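Side-chain contacts in cellobiose 2-epimerase (Spirochaeta thermophila DSM 6192, PDB 5ZIG), which probably catalyses the reversible epimerization of cellobiose to 4-O-beta-D-glucopyranosyl-D-mannose: residues A200-F205 against L261-E266; T66-F71 against H133-D138; L326-L331 against P335-H340. All blocks are in the same frame, centred on the assembly; numbering follows the deposited sequence.

Contact 1: residues A200-F205 against L261-E266; sequences AYSTLF and LTESVE
S202 is the first residue of 200-205 to meet 261-266, and it shows how two hydroxyls and a glutamate can be bridged by water, without a direct hydrogen bond. Its CB rests 3.5 Å from E263 OE1, while its OG comes to 3.3 Å from S264 CB. The hydroxyl, which also makes a weak hydrogen bond to L198 O, donates to a water 2.8 Å from OG, and that water in turn donates a hydrogen bond to E263 OE1, 2.7 Å away. One residue further along, T203 donates through OG1 to a second water, which also gives a hydrogen bond to OE1. Two waters therefore grip a single carboxylate oxygen. With CG anti to the backbone N (chi1 -169°) and an extended chain beyond it, E263 reaches across the interhelix gap; its OE2 makes a salt bridge to R206. S264 turns its OG back to its own helix, 2.7 Å from L261 O, and it is S264 CB that touches S202 OG. Helices 191-208 and 251-269 pack side by side, the segments 35° from parallel with axes 9.6 Å apart, consistent with the (alpha/alpha)6 barrel of this family. Around them, T203 packs on helix 119-136, S202 on helix 211-228, and L261 on helix 275-294.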
# COMPACT_ATOMS: atom_id res chain seq x y z
N ALA A 200 4.91 -5.58 -4.28
CA ALA A 200 6.34 -5.44 -4.54
C ALA A 200 6.73 -6.10 -5.85
O ALA A 200 7.51 -5.54 -6.62
CB ALA A 200 7.14 -6.06 -3.38
N TYR A 201 6.23 -7.31 -6.09
CA TYR A 201 6.72 -8.11 -7.21
C TYR A 201 6.27 -7.54 -8.54
O TYR A 201 7.06 -7.48 -9.49
CB TYR A 201 6.28 -9.56 -7.07
CG TYR A 201 7.05 -10.34 -6.02
CD1 TYR A 201 7.96 -9.71 -5.18
CD2 TYR A 201 6.88 -11.71 -5.88
CE1 TYR A 201 8.67 -10.42 -4.21
CE2 TYR A 201 7.59 -12.44 -4.89
CZ TYR A 201 8.48 -11.79 -4.08
OH TYR A 201 9.21 -12.49 -3.11
N SER A 202 5.00 -7.12 -8.64
CA SER A 202 4.54 -6.40 -9.84
C SER A 202 5.52 -5.30 -10.22
O SER A 202 5.92 -5.18 -11.39
CB SER A 202 3.14 -5.82 -9.63
OG SER A 202 2.15 -6.83 -9.55
N THR A 203 5.97 -4.52 -9.24
CA THR A 203 6.88 -3.40 -9.50
C THR A 203 8.31 -3.89 -9.79
O THR A 203 8.99 -3.32 -10.66
CB THR A 203 6.83 -2.42 -8.31
OG1 THR A 203 5.59 -1.70 -8.34
CG2 THR A 203 7.98 -1.40 -8.34
N LEU A 204 8.78 -4.93 -9.09
CA LEU A 204 10.09 -5.49 -9.42
C LEU A 204 10.08 -6.08 -10.83
O LEU A 204 11.04 -5.92 -11.59
CB LEU A 204 10.51 -6.54 -8.38
CG LEU A 204 11.89 -7.19 -8.56
CD1 LEU A 204 13.02 -6.14 -8.49
CD2 LEU A 204 12.15 -8.34 -7.59
N PHE A 205 8.97 -6.71 -11.22
CA PHE A 205 8.84 -7.23 -12.58
C PHE A 205 8.73 -6.11 -13.61
O PHE A 205 9.32 -6.21 -14.70
CB PHE A 205 7.62 -8.16 -12.68
CG PHE A 205 7.41 -8.73 -14.06
CD1 PHE A 205 8.22 -9.75 -14.53
CD2 PHE A 205 6.40 -8.25 -14.88
CE1 PHE A 205 8.03 -10.28 -15.79
CE2 PHE A 205 6.19 -8.77 -16.13
CZ PHE A 205 7.01 -9.79 -16.59
N LEU A 261 -4.40 -6.43 -7.84
CA LEU A 261 -4.54 -7.67 -8.58
C LEU A 261 -4.59 -7.39 -10.07
O LEU A 261 -3.94 -8.08 -10.87
CB LEU A 261 -5.80 -8.42 -8.13
CG LEU A 261 -5.74 -9.44 -6.99
CD1 LEU A 261 -5.09 -8.89 -5.76
CD2 LEU A 261 -7.15 -9.89 -6.68
N THR A 262 -5.37 -6.37 -10.47
CA THR A 262 -5.42 -5.95 -11.86
C THR A 262 -4.04 -5.63 -12.41
O THR A 262 -3.67 -6.11 -13.49
CB THR A 262 -6.37 -4.73 -12.02
OG1 THR A 262 -7.74 -5.11 -11.79
CG2 THR A 262 -6.21 -4.13 -13.40
N GLU A 263 -3.23 -4.87 -11.66
CA GLU A 263 -1.89 -4.54 -12.16
C GLU A 263 -1.08 -5.79 -12.49
O GLU A 263 -0.43 -5.86 -13.54
CB GLU A 263 -1.12 -3.72 -11.13
CG GLU A 263 0.15 -3.13 -11.67
CD GLU A 263 1.11 -2.73 -10.58
OE1 GLU A 263 0.95 -3.16 -9.42
OE2 GLU A 263 2.02 -1.94 -10.89
N SER A 264 -1.11 -6.78 -11.60
CA SER A 264 -0.28 -7.97 -11.80
C SER A 264 -0.76 -8.79 -13.00
O SER A 264 0.06 -9.26 -13.80
CB SER A 264 -0.26 -8.81 -10.53
OG SER A 264 -1.57 -9.18 -10.15
N VAL A 265 -2.08 -8.98 -13.13
CA VAL A 265 -2.61 -9.78 -14.23
C VAL A 265 -2.50 -9.03 -15.56
O VAL A 265 -2.38 -9.64 -16.63
CB VAL A 265 -4.06 -10.23 -13.93
CG1 VAL A 265 -4.71 -10.97 -15.14
CG2 VAL A 265 -4.08 -11.15 -12.74
N GLU A 266 -2.49 -7.69 -15.52
CA GLU A 266 -2.16 -6.93 -16.71
C GLU A 266 -0.68 -7.09 -17.08
O GLU A 266 -0.35 -7.28 -18.26
CB GLU A 266 -2.52 -5.45 -16.50
CG GLU A 266 -2.39 -4.61 -17.77
CD GLU A 266 -3.29 -3.38 -17.77
OE1 GLU A 266 -3.17 -2.56 -18.70
OE2 GLU A 266 -4.13 -3.24 -16.85
O HOH W 1 0.58 -5.34 -7.79
O HOH W 2 3.31 -2.51 -7.93

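Contact 2: residues T66-F71 against H133-D138; sequences TFSQAF and HTASGD
A135 sets its methyl group against S68 and its carbonyl oxygen against the F71 ring, a meeting of helices 119-136 and 57-73 in what family and topology indicate is an (alpha/alpha)6 barrel. Small residues permit the close approach: the CA atoms of S68 and A135 lie 5.3 Å apart. The CB of A135 points toward the opposing helix and sits against its backbone, 3.3 Å from S68 O. S68 adds its own CB, while its OG turns back to bond L64 O within its own helix, so the serine side chain presents CB, not OG, to the alanine.

F71 approaches differently. With CG anti to the backbone N (chi1 -180°), the ring swings out toward the end of helix 119-136, where its edge meets A135 O, which lies near the ring plane, 3.5 Å from CE2. The slightly positive ring hydrogens are likely to find this carbonyl a mild electrostatic partner. The apolar part is looser, with F71 CD2 4.3 Å from A135 CB. F71 also packs on L80 of helix 77-94.

One residue further on, after S136, the helix ends. G137 takes a positive phi of 72°, and D138 caps the next helix through OD1 to A141 N. S136 OG accepts from D138 N, forming an ST turn. Finally, H133 ND1 donates to D138 O at 3.0 Å; the oxygen lies in the imidazole plane, whereas the donor stands above the carbonyl plane.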
# COMPACT_ATOMS: atom_id res chain seq x y z
N THR A 66 7.79 6.90 -1.93
CA THR A 66 7.07 8.13 -2.25
C THR A 66 7.98 9.13 -2.97
O THR A 66 7.61 9.65 -4.03
CB THR A 66 6.47 8.73 -0.98
OG1 THR A 66 5.33 7.96 -0.58
CG2 THR A 66 6.04 10.19 -1.22
N PHE A 67 9.18 9.38 -2.44
CA PHE A 67 10.02 10.42 -3.02
C PHE A 67 10.71 10.00 -4.30
O PHE A 67 11.08 10.87 -5.11
CB PHE A 67 11.04 10.91 -1.99
CG PHE A 67 10.42 11.82 -0.95
CD1 PHE A 67 10.12 13.13 -1.25
CD2 PHE A 67 10.07 11.33 0.29
CE1 PHE A 67 9.53 13.96 -0.32
CE2 PHE A 67 9.48 12.15 1.23
CZ PHE A 67 9.21 13.45 0.94
N SER A 68 10.91 8.70 -4.50
CA SER A 68 11.33 8.21 -5.81
C SER A 68 10.29 8.54 -6.88
O SER A 68 10.61 9.07 -7.95
CB SER A 68 11.56 6.71 -5.73
OG SER A 68 12.64 6.41 -4.86
N GLN A 69 9.03 8.20 -6.62
CA GLN A 69 7.95 8.40 -7.58
C GLN A 69 7.70 9.88 -7.83
O GLN A 69 7.39 10.28 -8.95
CB GLN A 69 6.68 7.71 -7.09
CG GLN A 69 6.86 6.20 -6.88
CD GLN A 69 6.94 5.45 -8.19
OE1 GLN A 69 6.58 5.99 -9.24
NE2 GLN A 69 7.39 4.19 -8.14
N ALA A 70 7.86 10.70 -6.78
CA ALA A 70 7.66 12.14 -6.93
C ALA A 70 8.76 12.77 -7.77
O ALA A 70 8.49 13.67 -8.57
CB ALA A 70 7.57 12.81 -5.56
N PHE A 71 10.00 12.30 -7.62
CA PHE A 71 11.08 12.81 -8.48
C PHE A 71 10.88 12.37 -9.93
O PHE A 71 11.23 13.11 -10.86
CB PHE A 71 12.44 12.34 -7.96
CG PHE A 71 13.61 12.83 -8.79
CD1 PHE A 71 14.01 14.16 -8.75
CD2 PHE A 71 14.29 11.95 -9.64
CE1 PHE A 71 15.09 14.60 -9.52
CE2 PHE A 71 15.37 12.39 -10.40
CZ PHE A 71 15.77 13.72 -10.34
N HIS A 133 15.69 2.72 -7.61
CA HIS A 133 16.58 2.42 -8.73
C HIS A 133 16.13 3.16 -9.99
O HIS A 133 16.93 3.86 -10.63
CB HIS A 133 16.63 0.91 -8.95
CG HIS A 133 17.29 0.52 -10.23
ND1 HIS A 133 18.66 0.45 -10.37
CD2 HIS A 133 16.78 0.20 -11.44
CE1 HIS A 133 18.96 0.09 -11.60
NE2 HIS A 133 17.83 -0.08 -12.27
N THR A 134 14.83 3.06 -10.32
CA THR A 134 14.28 3.79 -11.46
C THR A 134 14.52 5.29 -11.34
O THR A 134 14.93 5.93 -12.31
CB THR A 134 12.77 3.50 -11.58
OG1 THR A 134 12.55 2.09 -11.71
CG2 THR A 134 12.19 4.18 -12.82
N ALA A 135 14.28 5.87 -10.17
CA ALA A 135 14.35 7.33 -10.08
C ALA A 135 15.79 7.85 -10.01
O ALA A 135 16.06 8.95 -10.49
CB ALA A 135 13.56 7.83 -8.87
N SER A 136 16.70 7.10 -9.40
CA SER A 136 18.05 7.58 -9.19
C SER A 136 19.09 6.91 -10.08
O SER A 136 20.23 7.39 -10.15
CB SER A 136 18.47 7.41 -7.70
OG SER A 136 18.65 6.04 -7.35
N GLY A 137 18.73 5.83 -10.78
CA GLY A 137 19.75 5.06 -11.47
C GLY A 137 20.67 4.25 -10.59
O GLY A 137 21.57 3.60 -11.12
N ASP A 138 20.48 4.26 -9.26
CA ASP A 138 21.42 3.62 -8.33
C ASP A 138 21.40 2.10 -8.49
O ASP A 138 20.40 1.45 -8.18
CB ASP A 138 21.09 4.00 -6.89
CG ASP A 138 22.22 3.68 -5.93
OD1 ASP A 138 22.55 2.49 -5.72
OD2 ASP A 138 22.79 4.63 -5.38

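Contact 3: residues L326-L331 against P335-H340; sequences LNAYSL and PRYLDH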
# COMPACT_ATOMS: atom_id res chain seq x y z
N LEU A 326 -11.62 4.14 -9.77
CA LEU A 326 -11.11 4.51 -11.09
C LEU A 326 -10.73 3.28 -11.90
O LEU A 326 -11.04 3.18 -13.10
CB LEU A 326 -9.91 5.43 -10.94
CG LEU A 326 -10.14 6.80 -10.27
CD1 LEU A 326 -8.80 7.51 -10.16
CD2 LEU A 326 -11.19 7.68 -11.01
N ASN A 327 -10.06 2.32 -11.24
CA ASN A 327 -9.67 1.08 -11.88
C ASN A 327 -10.89 0.30 -12.36
O ASN A 327 -10.86 -0.31 -13.43
CB ASN A 327 -8.86 0.22 -10.90
CG ASN A 327 -8.25 -1.00 -11.56
OD1 ASN A 327 -7.36 -0.90 -12.39
ND2 ASN A 327 -8.74 -2.16 -11.18
N ALA A 328 -11.96 0.28 -11.56
CA ALA A 328 -13.15 -0.47 -11.92
C ALA A 328 -13.86 0.13 -13.13
O ALA A 328 -14.52 -0.60 -13.88
CB ALA A 328 -14.12 -0.52 -10.74
N TYR A 329 -13.77 1.45 -13.31
CA TYR A 329 -14.30 2.04 -14.53
C TYR A 329 -13.51 1.55 -15.74
O TYR A 329 -14.08 1.04 -16.70
CB TYR A 329 -14.28 3.56 -14.44
CG TYR A 329 -14.60 4.21 -15.78
CD1 TYR A 329 -15.90 4.21 -16.28
CD2 TYR A 329 -13.60 4.80 -16.54
CE1 TYR A 329 -16.18 4.79 -17.52
CE2 TYR A 329 -13.88 5.37 -17.78
CZ TYR A 329 -15.16 5.37 -18.26
OH TYR A 329 -15.41 5.97 -19.49
N SER A 330 -12.17 1.66 -15.68
CA SER A 330 -11.35 1.24 -16.81
C SER A 330 -11.53 -0.23 -17.15
O SER A 330 -11.34 -0.62 -18.30
CB SER A 330 -9.88 1.53 -16.52
OG SER A 330 -9.68 2.92 -16.35
N LEU A 331 -11.91 -1.04 -16.16
CA LEU A 331 -12.08 -2.47 -16.42
C LEU A 331 -13.44 -2.77 -17.04
O LEU A 331 -13.53 -3.53 -18.01
CB LEU A 331 -11.94 -3.27 -15.12
CG LEU A 331 -10.55 -3.58 -14.58
CD1 LEU A 331 -10.69 -4.52 -13.40
CD2 LEU A 331 -9.66 -4.20 -15.66
N PRO A 335 -19.74 4.00 -15.98
CA PRO A 335 -19.40 5.31 -15.42
C PRO A 335 -19.79 5.49 -13.96
O PRO A 335 -19.25 6.38 -13.30
CB PRO A 335 -20.19 6.28 -16.32
CG PRO A 335 -20.36 5.54 -17.59
CD PRO A 335 -20.61 4.13 -17.16
N ARG A 336 -20.71 4.69 -13.43
CA ARG A 336 -21.07 4.82 -12.02
C ARG A 336 -19.87 4.62 -11.10
O ARG A 336 -19.86 5.17 -9.98
CB ARG A 336 -22.19 3.83 -11.67
CG ARG A 336 -22.67 3.91 -10.23
CD ARG A 336 -24.15 3.64 -10.10
NE ARG A 336 -24.57 3.69 -8.71
CZ ARG A 336 -24.81 4.82 -8.04
NH1 ARG A 336 -24.67 5.99 -8.65
NH2 ARG A 336 -25.19 4.77 -6.77
N TYR A 337 -18.87 3.86 -11.53
CA TYR A 337 -17.66 3.73 -10.73
C TYR A 337 -16.94 5.06 -10.59
O TYR A 337 -16.39 5.37 -9.53
CB TYR A 337 -16.74 2.66 -11.32
CG TYR A 337 -17.21 1.26 -11.03
CD1 TYR A 337 -17.35 0.81 -9.73
CD2 TYR A 337 -17.51 0.39 -12.06
CE1 TYR A 337 -17.81 -0.48 -9.46
CE2 TYR A 337 -17.97 -0.89 -11.82
CZ TYR A 337 -18.11 -1.33 -10.51
OH TYR A 337 -18.55 -2.62 -10.29
N LEU A 338 -16.97 5.88 -11.64
CA LEU A 338 -16.40 7.22 -11.56
C LEU A 338 -17.18 8.10 -10.59
O LEU A 338 -16.59 8.92 -9.87
CB LEU A 338 -16.35 7.86 -12.95
CG LEU A 338 -15.41 7.22 -13.98
CD1 LEU A 338 -15.43 7.97 -15.31
CD2 LEU A 338 -13.98 7.11 -13.42
N ASP A 339 -18.52 7.98 -10.58
CA ASP A 339 -19.33 8.68 -9.59
C ASP A 339 -18.82 8.38 -8.18
O ASP A 339 -18.67 9.28 -7.34
CB ASP A 339 -20.80 8.28 -9.70
CG ASP A 339 -21.46 8.72 -11.02
OD1 ASP A 339 -21.04 9.74 -11.59
OD2 ASP A 339 -22.39 8.04 -11.49
N HIS A 340 -18.55 7.10 -7.93
CA HIS A 340 -18.08 6.66 -6.63
C HIS A 340 -16.73 7.27 -6.30
O HIS A 340 -16.56 7.90 -5.25
CB HIS A 340 -18.06 5.12 -6.62
CG HIS A 340 -19.43 4.50 -6.67
ND1 HIS A 340 -20.52 5.04 -6.02
CD2 HIS A 340 -19.89 3.38 -7.28
CE1 HIS A 340 -21.58 4.28 -6.22
NE2 HIS A 340 -21.22 3.26 -6.98
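Y337 and Y329 each receive an aliphatic group over a ring face, each from a residue of the other segment. A328 CB sits over the Y337 ring, 3.6 Å from its centroid and 12° off the normal. L338 CD1 does the same over Y329, 3.6 Å from that centroid and almost exactly on the normal, both contacts being CH-pi. P335 N lies at the edge of the Y329 ring, in its plane, and P335 CA approaches CD1 obliquely at 3.8 Å. These rings fasten a tight helical hairpin: helix 315-332 turns back through a short link into helix 336-352, and the two segments run antiparallel at 171° with axes 7.9 Å apart. L338 works as a fork. With its CG anti to the carbonyl carbon (chi1 -66°), one branch, CD1, covers the ring, while CD2 reaches L326 CD2 at 3.7 Å and lies equally close to Y329 CB. A serine in place of Y329 would probably leave L338 CD1 without its aromatic face and open a gap beside P335. Outside the hairpin, I400 of helix 384-402 touches both Y329 and L338, and M285 of helix 275-294 touches A328 and Y337. The L3 side chain also packs on Y329 and L338.

Contacts 1 and 2 join helices distant in sequence, whereas contact 3 closes a hairpin between helices consecutive in the chain. Contact 3 is the buried one, with P335 at its margin, although its centre lies farthest, about 20 Å, from that of the chain; no hydrogen bond crosses it, and CH-pi and aliphatic packing carry it. The other two are partly buried and smaller: contact 1 is bridged by two waters on a carboxylate whose salt bridge lies just outside the segments, contact 2 rests on a serine-alanine approach and an aromatic edge, each against a backbone carbonyl. Helix 119-136 serves contact 2 and also packs beside 200-205. Contacts 1 and 3 touch, through a probable T262 OG1 to N327 ND2 hydrogen bond.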